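Local structure of undecaprenyl Pyrophosphate Synthase (Helicobacter pylori, 2D2R) at residues A[14-19]-A[58-63]; A[101-106]-A[133-138]; A[108-113]-A[140-145]. The protein catalyses the condensation of isopentenyl diphosphate units with an allylic pyrophosphate to build undecaprenyl diphosphate, probably with the aid of magnesium. All coordinates share one frame; numbering follows the deposited sequence.

Overall arrangement
Contacts 1 and 2 lie in one parallel sheet of strand order 104-108, 136-140, 62-66, 18-22, 188-191, 210-213, and contact 3 in loops after two of its strands. Contact 1 joins 18-22 to 62-66 and contact 2 an outermost strand, 104-108, to 136-140; their centres are about 11 Å apart, with L63 O 2.7 Å from V138 N. Contact 3 continues contact 2, centres about 19 Å apart, with V138 CG1 on I108 CG2. The centres of contacts 1 and 3 are about 23 Å apart. The L16 side chain is about 8 Å from that of E210, probably a magnesium ligand, and the Y143 side chain about 9 Å from that of S199, a probable substrate-binding residue.

Contact 1 of 3, residues A[14-19]-A[58-63]; sequences STLKHL and HKLECL
Side by side and pointing the same way, K17 and E61 make the charged pair at the partly exposed margin. Both place CG beside the backbone N, and the lysine chain runs straight along the carboxylate until chi4 (-71°) bends it, so that K17 NZ meets E61 OE2 from above the carboxylate plane, modelled 2.4 Å apart, very short even for a salt bridge. K17 O accepts two bent bonds, from E61 N in the carbonyl plane on a lone pair and from C62 N nearly along the C=O axis. Here two neighbouring parallel strands of the central sheet begin, with H18 paired to C62 and L19 to L63; L19 N continues the ladder to C62 O at 3.0 Å. H18 turns its ring, CG anti to the backbone N (chi1 -177°), so that C62 SG sits over the H18 ring, 3.8 Å from its centroid. The polarisable thiol suits that face, while H18 NE2 bonds T64 OG1 and ND1 bonds P184 O, fixing the ring's rotation. On the other face L63 CD1 lies 3.7 Å from L19 CG, and L60 CD1 touches L19 CB at 4.1 Å, branched aliphatics that pack against C55 of helix 37-56.

Contact 2 of 3, residues A[101-106]-A[133-138]; sequences NNIRFR and KDFTQV
I103 holds CG1 beside its backbone N (chi1 -64°) and extends to CD1 (chi2 -168°), while F135 sets CG anti to its own N (chi1 174°), so the two side chains run alongside each other. The isoleucine therefore meets the edge of the phenyl ring: I103 CD1 is 3.5 Å from F135 CE2, with CG1 in the ring plane beside CD2. Its other branch, I103 CG2, rests 3.8 Å from Q137 CB, and a beta-branched residue can thus touch both partners. Q137 bends at chi2, bringing OE1 to the edge of the F105 ring at CD1; the buried amide oxygen is satisfied by Y98 OH, whose ring also meets F105 edge-to-face.

In the parallel ladder R104 N donates to F135 O at 3.1 Å, Q137 N returns an almost straight bond to R104 O at 2.9 Å, and R106 N reaches Q137 O at 3.1 Å. On the face opposite F105 and Q137, the long, extended R104 and R106 carry their charged ends away from the partner strand, R106 to R181 O and D179 O, while their aliphatic parts lie along the sheet, R104 CB and CD beside the compact T136 at OG1.

Strands 104-108 and 136-140 are joined by helix 116-129 in a beta-alpha-beta crossover, with F105 packed on L125 of that helix, Q137 on L48 and T52 of helix 37-56, and strand 62-66 on the far side of 136-140.

Contact 3 of 3, residues A[108-113]-A[140-145]; sequences IGDLEG and ALNYGS
Three hydrogen bonds tie these loops together. L141 N lies nearly along the C=O axis of I108, 2.7 Å from its O, the last rung of the parallel pairing. Beyond it D110 N bonds N142 O at 3.1 Å from above that carbonyl plane, and N142 swings its amide back, CG anti to the backbone N (chi1 -174°), so that N142 ND2 donates to a lone pair of D110 O, 2.8 Å away, which also accepts from G113 N. Asparagine readily adopts the left-handed backbone conformation found at N142, and its amide plane lies only 9° from the D110 carboxylate. These loops follow strands 104-108 and 136-140 and lead into helices 116-129 and 145-158; D110 centres an inverse gamma turn, and G144 occupies the N-cap position of helix 145-158. Close backbone packing centres on G109: its CA comes 3.2 Å from L141 O in a CA-H...O contact, where a CB would clash. Among apolar contacts, I108 puts CG1 in the crowded position between N and carbonyl carbon (chi1 62°), 4.0 Å from A140 CB and 3.8 Å from Y143 CD1. The tyrosine offers its ring edge to G109, while its hydroxyl is bonded to E148 OE1.

Contact 1 of 3, residues A[14-19]-A[58-63]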
ATOM      1  N   SER A  14      -6.151 -15.431 -15.660  1.00 59.58           N
ATOM      2  CA  SER A  14      -4.830 -15.799 -16.237  1.00 59.67           C
ATOM      3  C   SER A  14      -3.747 -15.051 -15.456  1.00 59.42           C
ATOM      4  O   SER A  14      -3.091 -15.603 -14.561  1.00 59.53           O
ATOM      5  CB  SER A  14      -4.786 -15.394 -17.715  1.00 60.93           C
ATOM      6  OG  SER A  14      -5.935 -15.852 -18.412  1.00 62.17           O
ATOM      7  N   THR A  15      -3.561 -13.785 -15.822  1.00 58.06           N
ATOM      8  CA  THR A  15      -2.613 -12.899 -15.155  1.00 55.95           C
ATOM      9  C   THR A  15      -3.272 -12.470 -13.838  1.00 53.17           C
ATOM     10  O   THR A  15      -2.592 -12.084 -12.876  1.00 53.99           O
ATOM     11  CB  THR A  15      -2.348 -11.670 -16.021  1.00 55.92           C
ATOM     12  OG1 THR A  15      -1.317 -11.985 -16.952  1.00 57.90           O
ATOM     13  CG2 THR A  15      -1.909 -10.475 -15.184  1.00 57.43           C
ATOM     14  N   LEU A  16      -4.598 -12.548 -13.800  1.00 49.06           N
ATOM     15  CA  LEU A  16      -5.333 -12.178 -12.615  1.00 45.25           C
ATOM     16  C   LEU A  16      -5.618 -13.397 -11.775  1.00 44.00           C
ATOM     17  O   LEU A  16      -6.471 -14.208 -12.112  1.00 44.39           O
ATOM     18  CB  LEU A  16      -6.636 -11.505 -12.987  1.00 45.58           C
ATOM     19  CG  LEU A  16      -7.499 -11.091 -11.796  1.00 46.51           C
ATOM     20  CD1 LEU A  16      -6.679 -10.179 -10.899  1.00 45.35           C
ATOM     21  CD2 LEU A  16      -8.750 -10.402 -12.244  1.00 45.47           C
ATOM     22  N   LYS A  17      -4.901 -13.542 -10.669  1.00 41.35           N
ATOM     23  CA  LYS A  17      -5.112 -14.679  -9.803  1.00 38.74           C
ATOM     24  C   LYS A  17      -5.714 -14.301  -8.455  1.00 36.91           C
ATOM     25  O   LYS A  17      -6.569 -15.020  -7.936  1.00 36.25           O
ATOM     26  CB  LYS A  17      -3.809 -15.423  -9.570  1.00 39.20           C
ATOM     27  CG  LYS A  17      -3.256 -16.062 -10.813  1.00 41.91           C
ATOM     28  CD  LYS A  17      -2.012 -16.836 -10.478  1.00 45.55           C
ATOM     29  CE  LYS A  17      -1.511 -17.675 -11.655  1.00 48.00           C
ATOM     30  NZ  LYS A  17      -2.387 -18.856 -11.980  1.00 50.54           N
ATOM     31  N   HIS A  18      -5.288 -13.167  -7.896  1.00 33.01           N
ATOM     32  CA  HIS A  18      -5.777 -12.751  -6.577  1.00 30.12           C
ATOM     33  C   HIS A  18      -6.336 -11.339  -6.674  1.00 30.35           C
ATOM     34  O   HIS A  18      -5.585 -10.391  -7.021  1.00 28.73           O
ATOM     35  CB  HIS A  18      -4.588 -12.780  -5.592  1.00 25.48           C
ATOM     36  CG  HIS A  18      -4.951 -12.450  -4.178  1.00 25.80           C
ATOM     37  ND1 HIS A  18      -4.044 -12.538  -3.137  1.00 25.96           N
ATOM     38  CD2 HIS A  18      -6.121 -12.046  -3.626  1.00 26.43           C
ATOM     39  CE1 HIS A  18      -4.645 -12.192  -2.008  1.00 25.96           C
ATOM     40  NE2 HIS A  18      -5.904 -11.889  -2.277  1.00 24.48           N
ATOM     41  N   LEU A  19      -7.633 -11.199  -6.383  1.00 28.83           N
ATOM     42  CA  LEU A  19      -8.346  -9.929  -6.409  1.00 28.48           C
ATOM     43  C   LEU A  19      -8.667  -9.619  -4.962  1.00 28.77           C
ATOM     44  O   LEU A  19      -9.075 -10.508  -4.217  1.00 28.64           O
ATOM     45  CB  LEU A  19      -9.645 -10.038  -7.219  1.00 29.98           C
ATOM     46  CG  LEU A  19     -10.707  -8.917  -7.139  1.00 30.22           C
ATOM     47  CD1 LEU A  19     -10.154  -7.581  -7.679  1.00 29.30           C
ATOM     48  CD2 LEU A  19     -11.972  -9.305  -7.980  1.00 28.40           C
ATOM     49  N   HIS A  58     -15.313 -18.043 -12.353  1.00 56.32           N
ATOM     50  CA  HIS A  58     -14.555 -17.444 -13.417  1.00 55.62           C
ATOM     51  C   HIS A  58     -13.088 -17.752 -13.375  1.00 55.92           C
ATOM     52  O   HIS A  58     -12.301 -17.119 -14.065  1.00 56.44           O
ATOM     53  CB  HIS A  58     -14.823 -15.945 -13.452  1.00 56.53           C
ATOM     54  CG  HIS A  58     -16.146 -15.586 -14.068  1.00 56.56           C
ATOM     55  ND1 HIS A  58     -16.291 -15.304 -15.410  1.00 56.31           N
ATOM     56  CD2 HIS A  58     -17.391 -15.505 -13.532  1.00 56.76           C
ATOM     57  CE1 HIS A  58     -17.566 -15.065 -15.676  1.00 57.19           C
ATOM     58  NE2 HIS A  58     -18.254 -15.180 -14.553  1.00 56.99           N
ATOM     59  N   LYS A  59     -12.731 -18.767 -12.594  1.00 55.64           N
ATOM     60  CA  LYS A  59     -11.344 -19.217 -12.467  1.00 56.13           C
ATOM     61  C   LYS A  59     -10.449 -18.201 -11.753  1.00 54.87           C
ATOM     62  O   LYS A  59      -9.338 -17.925 -12.189  1.00 55.05           O
ATOM     63  CB  LYS A  59     -10.750 -19.532 -13.852  1.00 57.86           C
ATOM     64  CG  LYS A  59     -10.012 -20.889 -13.967  1.00 59.62           C
ATOM     65  CD  LYS A  59      -9.285 -21.023 -15.332  1.00 60.39           C
ATOM     66  CE  LYS A  59      -9.209 -22.476 -15.824  1.00 60.89           C
ATOM     67  NZ  LYS A  59      -8.677 -23.434 -14.798  1.00 61.17           N
ATOM     68  N   LEU A  60     -10.953 -17.617 -10.672  1.00 53.20           N
ATOM     69  CA  LEU A  60     -10.158 -16.670  -9.896  1.00 51.19           C
ATOM     70  C   LEU A  60      -9.539 -17.621  -8.895  1.00 49.23           C
ATOM     71  O   LEU A  60     -10.182 -18.580  -8.485  1.00 49.04           O
ATOM     72  CB  LEU A  60     -11.062 -15.680  -9.153  1.00 51.32           C
ATOM     73  CG  LEU A  60     -10.416 -14.412  -8.600  1.00 52.19           C
ATOM     74  CD1 LEU A  60     -10.615 -13.263  -9.610  1.00 52.11           C
ATOM     75  CD2 LEU A  60     -11.051 -14.034  -7.252  1.00 52.42           C
ATOM     76  N   GLU A  61      -8.308 -17.412  -8.492  1.00 46.12           N
ATOM     77  CA  GLU A  61      -7.791 -18.352  -7.529  1.00 44.33           C
ATOM     78  C   GLU A  61      -7.993 -17.857  -6.079  1.00 42.51           C
ATOM     79  O   GLU A  61      -8.057 -18.670  -5.145  1.00 40.77           O
ATOM     80  CB  GLU A  61      -6.305 -18.637  -7.801  1.00 45.26           C
ATOM     81  CG  GLU A  61      -6.014 -19.321  -9.111  1.00 47.10           C
ATOM     82  CD  GLU A  61      -4.501 -19.404  -9.407  1.00 51.00           C
ATOM     83  OE1 GLU A  61      -3.668 -19.210  -8.463  1.00 51.68           O
ATOM     84  OE2 GLU A  61      -4.141 -19.665 -10.580  1.00 51.23           O
ATOM     85  N   CYS A  62      -8.127 -16.530  -5.896  1.00 38.74           N
ATOM     86  CA  CYS A  62      -8.260 -15.976  -4.545  1.00 35.24           C
ATOM     87  C   CYS A  62      -8.975 -14.618  -4.544  1.00 32.92           C
ATOM     88  O   CYS A  62      -8.731 -13.788  -5.406  1.00 32.33           O
ATOM     89  CB  CYS A  62      -6.862 -15.819  -3.910  1.00 33.72           C
ATOM     90  SG  CYS A  62      -6.884 -15.532  -2.172  1.00 34.82           S
ATOM     91  N   LEU A  63      -9.841 -14.405  -3.571  1.00 29.41           N
ATOM     92  CA  LEU A  63     -10.582 -13.168  -3.450  1.00 29.39           C
ATOM     93  C   LEU A  63     -10.487 -12.836  -1.970  1.00 29.96           C
ATOM     94  O   LEU A  63     -10.874 -13.656  -1.127  1.00 28.27           O
ATOM     95  CB  LEU A  63     -12.057 -13.398  -3.849  1.00 28.98           C
ATOM     96  CG  LEU A  63     -12.995 -12.190  -3.715  1.00 32.17           C
ATOM     97  CD1 LEU A  63     -12.554 -11.136  -4.766  1.00 28.07           C
ATOM     98  CD2 LEU A  63     -14.494 -12.588  -3.940  1.00 30.89           C
TER
HETATM   99  O   HOH W   1      -9.199 -15.356 -13.757  1.00 42.48           O

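Contact 2 of 3, residues A[101-106]-A[133-138]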
ATOM      1  N   ASN A 101     -20.543 -24.202  -3.728  1.00 62.48           N
ATOM      2  CA  ASN A 101     -19.865 -23.647  -4.893  1.00 60.44           C
ATOM      3  C   ASN A 101     -18.398 -24.016  -4.912  1.00 59.00           C
ATOM      4  O   ASN A 101     -17.644 -23.490  -5.716  1.00 59.02           O
ATOM      5  CB  ASN A 101     -19.999 -22.135  -4.911  1.00 61.15           C
ATOM      6  CG  ASN A 101     -21.433 -21.684  -4.858  1.00 60.85           C
ATOM      7  OD1 ASN A 101     -22.012 -21.316  -5.871  1.00 62.05           O
ATOM      8  ND2 ASN A 101     -22.018 -21.715  -3.670  1.00 61.33           N
ATOM      9  N   ASN A 102     -17.995 -24.923  -4.034  1.00 57.47           N
ATOM     10  CA  ASN A 102     -16.593 -25.326  -3.976  1.00 56.69           C
ATOM     11  C   ASN A 102     -15.714 -24.089  -3.743  1.00 54.95           C
ATOM     12  O   ASN A 102     -14.963 -23.664  -4.629  1.00 54.49           O
ATOM     13  CB  ASN A 102     -16.178 -26.009  -5.281  1.00 59.28           C
ATOM     14  CG  ASN A 102     -16.544 -27.481  -5.320  1.00 61.02           C
ATOM     15  OD1 ASN A 102     -16.152 -28.197  -6.257  1.00 62.63           O
ATOM     16  ND2 ASN A 102     -17.285 -27.949  -4.306  1.00 60.16           N
ATOM     17  N   ILE A 103     -15.828 -23.530  -2.539  1.00 52.09           N
ATOM     18  CA  ILE A 103     -15.095 -22.337  -2.141  1.00 49.40           C
ATOM     19  C   ILE A 103     -14.421 -22.530  -0.791  1.00 47.12           C
ATOM     20  O   ILE A 103     -15.077 -22.674   0.230  1.00 47.01           O
ATOM     21  CB  ILE A 103     -16.045 -21.109  -2.048  1.00 49.78           C
ATOM     22  CG1 ILE A 103     -16.611 -20.801  -3.431  1.00 49.49           C
ATOM     23  CG2 ILE A 103     -15.304 -19.887  -1.404  1.00 48.49           C
ATOM     24  CD1 ILE A 103     -17.327 -19.457  -3.541  1.00 49.83           C
ATOM     25  N   ARG A 104     -13.097 -22.531  -0.784  1.00 45.73           N
ATOM     26  CA  ARG A 104     -12.368 -22.685   0.470  1.00 44.08           C
ATOM     27  C   ARG A 104     -12.465 -21.403   1.305  1.00 43.13           C
ATOM     28  O   ARG A 104     -12.401 -20.314   0.746  1.00 42.75           O
ATOM     29  CB  ARG A 104     -10.918 -22.990   0.185  1.00 42.83           C
ATOM     30  CG  ARG A 104     -10.148 -23.159   1.424  1.00 42.67           C
ATOM     31  CD  ARG A 104      -8.776 -23.659   1.147  1.00 43.41           C
ATOM     32  NE  ARG A 104      -8.143 -23.879   2.426  1.00 45.62           N
ATOM     33  CZ  ARG A 104      -6.901 -24.318   2.587  1.00 48.31           C
ATOM     34  NH1 ARG A 104      -6.123 -24.590   1.523  1.00 48.71           N
ATOM     35  NH2 ARG A 104      -6.452 -24.507   3.821  1.00 48.23           N
ATOM     36  N   PHE A 105     -12.590 -21.533   2.633  1.00 40.69           N
ATOM     37  CA  PHE A 105     -12.707 -20.371   3.487  1.00 39.49           C
ATOM     38  C   PHE A 105     -11.491 -20.064   4.338  1.00 38.74           C
ATOM     39  O   PHE A 105     -10.913 -20.928   4.965  1.00 38.97           O
ATOM     40  CB  PHE A 105     -13.927 -20.506   4.402  1.00 39.74           C
ATOM     41  CG  PHE A 105     -14.019 -19.435   5.457  1.00 38.37           C
ATOM     42  CD1 PHE A 105     -14.374 -18.121   5.119  1.00 36.38           C
ATOM     43  CD2 PHE A 105     -13.730 -19.732   6.785  1.00 38.10           C
ATOM     44  CE1 PHE A 105     -14.437 -17.133   6.094  1.00 36.14           C
ATOM     45  CE2 PHE A 105     -13.787 -18.748   7.773  1.00 37.32           C
ATOM     46  CZ  PHE A 105     -14.144 -17.443   7.420  1.00 37.34           C
ATOM     47  N   ARG A 106     -11.087 -18.804   4.361  1.00 37.24           N
ATOM     48  CA  ARG A 106      -9.960 -18.441   5.192  1.00 37.69           C
ATOM     49  C   ARG A 106     -10.206 -17.081   5.828  1.00 34.94           C
ATOM     50  O   ARG A 106     -10.758 -16.205   5.192  1.00 37.11           O
ATOM     51  CB  ARG A 106      -8.693 -18.421   4.342  1.00 40.47           C
ATOM     52  CG  ARG A 106      -7.399 -18.479   5.132  1.00 44.83           C
ATOM     53  CD  ARG A 106      -6.290 -19.180   4.292  1.00 47.24           C
ATOM     54  NE  ARG A 106      -4.978 -18.696   4.695  1.00 48.23           N
ATOM     55  CZ  ARG A 106      -3.831 -19.056   4.127  1.00 49.62           C
ATOM     56  NH1 ARG A 106      -3.818 -19.927   3.127  1.00 48.12           N
ATOM     57  NH2 ARG A 106      -2.693 -18.515   4.548  1.00 49.51           N
ATOM     58  N   LYS A 133      -9.305 -26.612  -3.392  1.00 64.30           N
ATOM     59  CA  LYS A 133      -8.014 -26.027  -3.726  1.00 62.05           C
ATOM     60  C   LYS A 133      -7.998 -25.080  -4.928  1.00 60.11           C
ATOM     61  O   LYS A 133      -7.023 -24.366  -5.133  1.00 59.92           O
ATOM     62  CB  LYS A 133      -6.984 -27.141  -3.910  1.00 63.06           C
ATOM     63  CG  LYS A 133      -7.550 -28.415  -4.509  1.00 62.75           C
ATOM     64  CD  LYS A 133      -6.606 -29.577  -4.235  1.00 63.28           C
ATOM     65  CE  LYS A 133      -7.172 -30.908  -4.702  1.00 63.76           C
ATOM     66  NZ  LYS A 133      -8.507 -31.206  -4.087  1.00 63.72           N
ATOM     67  N   ASP A 134      -9.077 -25.036  -5.698  1.00 56.98           N
ATOM     68  CA  ASP A 134      -9.099 -24.138  -6.844  1.00 54.26           C
ATOM     69  C   ASP A 134      -9.309 -22.656  -6.493  1.00 52.01           C
ATOM     70  O   ASP A 134      -8.464 -21.825  -6.828  1.00 51.64           O
ATOM     71  CB  ASP A 134     -10.151 -24.597  -7.846  1.00 55.50           C
ATOM     72  CG  ASP A 134      -9.902 -26.023  -8.337  1.00 57.73           C
ATOM     73  OD1 ASP A 134      -8.746 -26.318  -8.747  1.00 57.81           O
ATOM     74  OD2 ASP A 134     -10.859 -26.839  -8.303  1.00 57.68           O
ATOM     75  N   PHE A 135     -10.403 -22.341  -5.797  1.00 48.20           N
ATOM     76  CA  PHE A 135     -10.741 -20.968  -5.421  1.00 45.76           C
ATOM     77  C   PHE A 135     -10.837 -20.800  -3.914  1.00 43.47           C
ATOM     78  O   PHE A 135     -11.404 -21.661  -3.230  1.00 42.41           O
ATOM     79  CB  PHE A 135     -12.089 -20.575  -6.067  1.00 46.08           C
ATOM     80  CG  PHE A 135     -12.641 -19.224  -5.643  1.00 46.30           C
ATOM     81  CD1 PHE A 135     -12.100 -18.035  -6.139  1.00 47.38           C
ATOM     82  CD2 PHE A 135     -13.766 -19.147  -4.812  1.00 46.81           C
ATOM     83  CE1 PHE A 135     -12.675 -16.783  -5.822  1.00 46.20           C
ATOM     84  CE2 PHE A 135     -14.353 -17.921  -4.486  1.00 46.46           C
ATOM     85  CZ  PHE A 135     -13.803 -16.727  -4.998  1.00 47.37           C
ATOM     86  N   THR A 136     -10.284 -19.689  -3.412  1.00 40.11           N
ATOM     87  CA  THR A 136     -10.331 -19.363  -1.997  1.00 37.67           C
ATOM     88  C   THR A 136     -10.932 -17.969  -1.770  1.00 37.09           C
ATOM     89  O   THR A 136     -10.654 -17.014  -2.523  1.00 34.49           O
ATOM     90  CB  THR A 136      -8.946 -19.325  -1.341  1.00 37.86           C
ATOM     91  OG1 THR A 136      -8.304 -20.601  -1.426  1.00 35.50           O
ATOM     92  CG2 THR A 136      -9.088 -18.907   0.141  1.00 35.33           C
ATOM     93  N   GLN A 137     -11.763 -17.861  -0.742  1.00 33.77           N
ATOM     94  CA  GLN A 137     -12.340 -16.570  -0.374  1.00 33.70           C
ATOM     95  C   GLN A 137     -11.740 -16.322   0.992  1.00 33.10           C
ATOM     96  O   GLN A 137     -11.838 -17.174   1.873  1.00 32.56           O
ATOM     97  CB  GLN A 137     -13.874 -16.592  -0.262  1.00 33.43           C
ATOM     98  CG  GLN A 137     -14.455 -15.201   0.068  1.00 32.68           C
ATOM     99  CD  GLN A 137     -15.665 -15.228   0.995  1.00 30.23           C
ATOM    100  OE1 GLN A 137     -15.594 -15.689   2.140  1.00 29.75           O
ATOM    101  NE2 GLN A 137     -16.785 -14.743   0.489  1.00 32.18           N
ATOM    102  N   VAL A 138     -11.100 -15.164   1.144  1.00 29.83           N
ATOM    103  CA  VAL A 138     -10.481 -14.776   2.383  1.00 29.67           C
ATOM    104  C   VAL A 138     -11.239 -13.589   2.946  1.00 29.53           C
ATOM    105  O   VAL A 138     -11.526 -12.635   2.207  1.00 29.21           O
ATOM    106  CB  VAL A 138      -8.990 -14.364   2.160  1.00 29.35           C
ATOM    107  CG1 VAL A 138      -8.303 -14.128   3.512  1.00 29.92           C
ATOM    108  CG2 VAL A 138      -8.260 -15.441   1.319  1.00 28.84           C
TER

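Contact 3 of 3, residues A[108-113]-A[140-145]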
ATOM      1  N   ILE A 108      -8.405 -13.832   8.022  1.00 28.59           N
ATOM      2  CA  ILE A 108      -7.157 -13.175   8.350  1.00 26.17           C
ATOM      3  C   ILE A 108      -7.512 -12.003   9.235  1.00 25.74           C
ATOM      4  O   ILE A 108      -8.615 -11.458   9.178  1.00 26.23           O
ATOM      5  CB  ILE A 108      -6.348 -12.709   7.079  1.00 25.09           C
ATOM      6  CG1 ILE A 108      -7.102 -11.673   6.248  1.00 23.72           C
ATOM      7  CG2 ILE A 108      -6.006 -13.937   6.235  1.00 25.98           C
ATOM      8  CD1 ILE A 108      -6.299 -11.199   4.996  1.00 25.31           C
ATOM      9  N   GLY A 109      -6.593 -11.643  10.105  1.00 25.14           N
ATOM     10  CA  GLY A 109      -6.855 -10.569  11.024  1.00 26.38           C
ATOM     11  C   GLY A 109      -6.441 -11.099  12.367  1.00 29.76           C
ATOM     12  O   GLY A 109      -5.973 -12.237  12.464  1.00 30.01           O
ATOM     13  N   ASP A 110      -6.596 -10.281  13.392  1.00 31.44           N
ATOM     14  CA  ASP A 110      -6.267 -10.658  14.753  1.00 33.54           C
ATOM     15  C   ASP A 110      -7.449 -11.430  15.402  1.00 36.60           C
ATOM     16  O   ASP A 110      -8.266 -10.817  16.099  1.00 34.83           O
ATOM     17  CB  ASP A 110      -6.035  -9.394  15.547  1.00 34.49           C
ATOM     18  CG  ASP A 110      -5.422  -9.653  16.894  1.00 35.89           C
ATOM     19  OD1 ASP A 110      -5.312 -10.834  17.332  1.00 37.87           O
ATOM     20  OD2 ASP A 110      -5.061  -8.637  17.521  1.00 36.16           O
ATOM     21  N   LEU A 111      -7.506 -12.737  15.184  1.00 39.06           N
ATOM     22  CA  LEU A 111      -8.589 -13.562  15.715  1.00 43.24           C
ATOM     23  C   LEU A 111      -8.560 -13.743  17.235  1.00 45.29           C
ATOM     24  O   LEU A 111      -9.558 -14.138  17.835  1.00 44.63           O
ATOM     25  CB  LEU A 111      -8.574 -14.918  15.025  1.00 43.36           C
ATOM     26  CG  LEU A 111      -8.383 -14.768  13.511  1.00 45.18           C
ATOM     27  CD1 LEU A 111      -8.675 -16.116  12.816  1.00 44.88           C
ATOM     28  CD2 LEU A 111      -9.307 -13.663  12.954  1.00 43.87           C
ATOM     29  N   GLU A 112      -7.409 -13.443  17.832  1.00 47.44           N
ATOM     30  CA  GLU A 112      -7.199 -13.535  19.269  1.00 50.13           C
ATOM     31  C   GLU A 112      -8.158 -12.591  19.989  1.00 49.96           C
ATOM     32  O   GLU A 112      -8.514 -12.794  21.142  1.00 50.63           O
ATOM     33  CB  GLU A 112      -5.752 -13.156  19.590  1.00 51.99           C
ATOM     34  CG  GLU A 112      -5.343 -13.380  21.043  1.00 55.20           C
ATOM     35  CD  GLU A 112      -3.854 -13.161  21.278  1.00 56.11           C
ATOM     36  OE1 GLU A 112      -3.436 -11.991  21.479  1.00 56.28           O
ATOM     37  OE2 GLU A 112      -3.105 -14.168  21.249  1.00 56.96           O
ATOM     38  N   GLY A 113      -8.572 -11.545  19.303  1.00 49.92           N
ATOM     39  CA  GLY A 113      -9.492 -10.624  19.925  1.00 50.61           C
ATOM     40  C   GLY A 113     -10.943 -11.035  19.734  1.00 50.75           C
ATOM     41  O   GLY A 113     -11.831 -10.184  19.816  1.00 50.78           O
ATOM     42  N   ALA A 140     -11.117 -10.641   5.760  1.00 27.13           N
ATOM     43  CA  ALA A 140     -10.284  -9.899   6.679  1.00 28.48           C
ATOM     44  C   ALA A 140     -11.183  -9.499   7.840  1.00 28.17           C
ATOM     45  O   ALA A 140     -12.081  -8.701   7.661  1.00 29.33           O
ATOM     46  CB  ALA A 140      -9.741  -8.646   5.987  1.00 28.87           C
ATOM     47  N   LEU A 141     -10.926 -10.062   9.011  1.00 27.69           N
ATOM     48  CA  LEU A 141     -11.719  -9.816  10.196  1.00 27.46           C
ATOM     49  C   LEU A 141     -10.898  -9.262  11.323  1.00 27.17           C
ATOM     50  O   LEU A 141      -9.934  -9.875  11.768  1.00 28.80           O
ATOM     51  CB  LEU A 141     -12.377 -11.139  10.627  1.00 30.40           C
ATOM     52  CG  LEU A 141     -13.255 -11.755   9.546  1.00 29.96           C
ATOM     53  CD1 LEU A 141     -13.557 -13.243   9.909  1.00 34.80           C
ATOM     54  CD2 LEU A 141     -14.584 -10.967   9.427  1.00 31.30           C
ATOM     55  N   ASN A 142     -11.295  -8.094  11.823  1.00 26.66           N
ATOM     56  CA  ASN A 142     -10.519  -7.407  12.870  1.00 27.65           C
ATOM     57  C   ASN A 142      -9.092  -7.355  12.300  1.00 26.28           C
ATOM     58  O   ASN A 142      -8.117  -7.633  12.984  1.00 24.45           O
ATOM     59  CB  ASN A 142     -10.493  -8.187  14.186  1.00 28.65           C
ATOM     60  CG  ASN A 142      -9.830  -7.446  15.280  1.00 28.36           C
ATOM     61  OD1 ASN A 142      -9.854  -6.196  15.327  1.00 34.39           O
ATOM     62  ND2 ASN A 142      -9.219  -8.187  16.210  1.00 30.86           N
ATOM     63  N   TYR A 143      -9.024  -6.981  11.036  1.00 25.41           N
ATOM     64  CA  TYR A 143      -7.752  -6.944  10.297  1.00 23.86           C
ATOM     65  C   TYR A 143      -7.101  -5.587  10.114  1.00 25.18           C
ATOM     66  O   TYR A 143      -7.770  -4.596   9.800  1.00 20.84           O
ATOM     67  CB  TYR A 143      -7.966  -7.526   8.894  1.00 22.37           C
ATOM     68  CG  TYR A 143      -6.698  -7.520   8.061  1.00 24.15           C
ATOM     69  CD1 TYR A 143      -5.790  -8.595   8.105  1.00 23.95           C
ATOM     70  CD2 TYR A 143      -6.341  -6.388   7.319  1.00 25.19           C
ATOM     71  CE1 TYR A 143      -4.532  -8.525   7.407  1.00 26.48           C
ATOM     72  CE2 TYR A 143      -5.106  -6.310   6.639  1.00 24.35           C
ATOM     73  CZ  TYR A 143      -4.206  -7.356   6.679  1.00 26.23           C
ATOM     74  OH  TYR A 143      -2.971  -7.208   6.013  1.00 22.50           O
ATOM     75  N   GLY A 144      -5.767  -5.575  10.264  1.00 23.82           N
ATOM     76  CA  GLY A 144      -5.020  -4.352  10.026  1.00 23.82           C
ATOM     77  C   GLY A 144      -3.663  -4.821   9.536  1.00 22.47           C
ATOM     78  O   GLY A 144      -3.117  -5.733  10.121  1.00 23.24           O
ATOM     79  N   SER A 145      -3.124  -4.205   8.488  1.00 22.32           N
ATOM     80  CA  SER A 145      -1.824  -4.609   7.954  1.00 21.53           C
ATOM     81  C   SER A 145      -0.676  -4.386   8.902  1.00 20.36           C
ATOM     82  O   SER A 145       0.171  -5.257   9.077  1.00 20.41           O
ATOM     83  CB  SER A 145      -1.646  -3.873   6.603  1.00 21.24           C
ATOM     84  OG  SER A 145      -0.606  -4.406   5.897  1.00 22.95           O
TER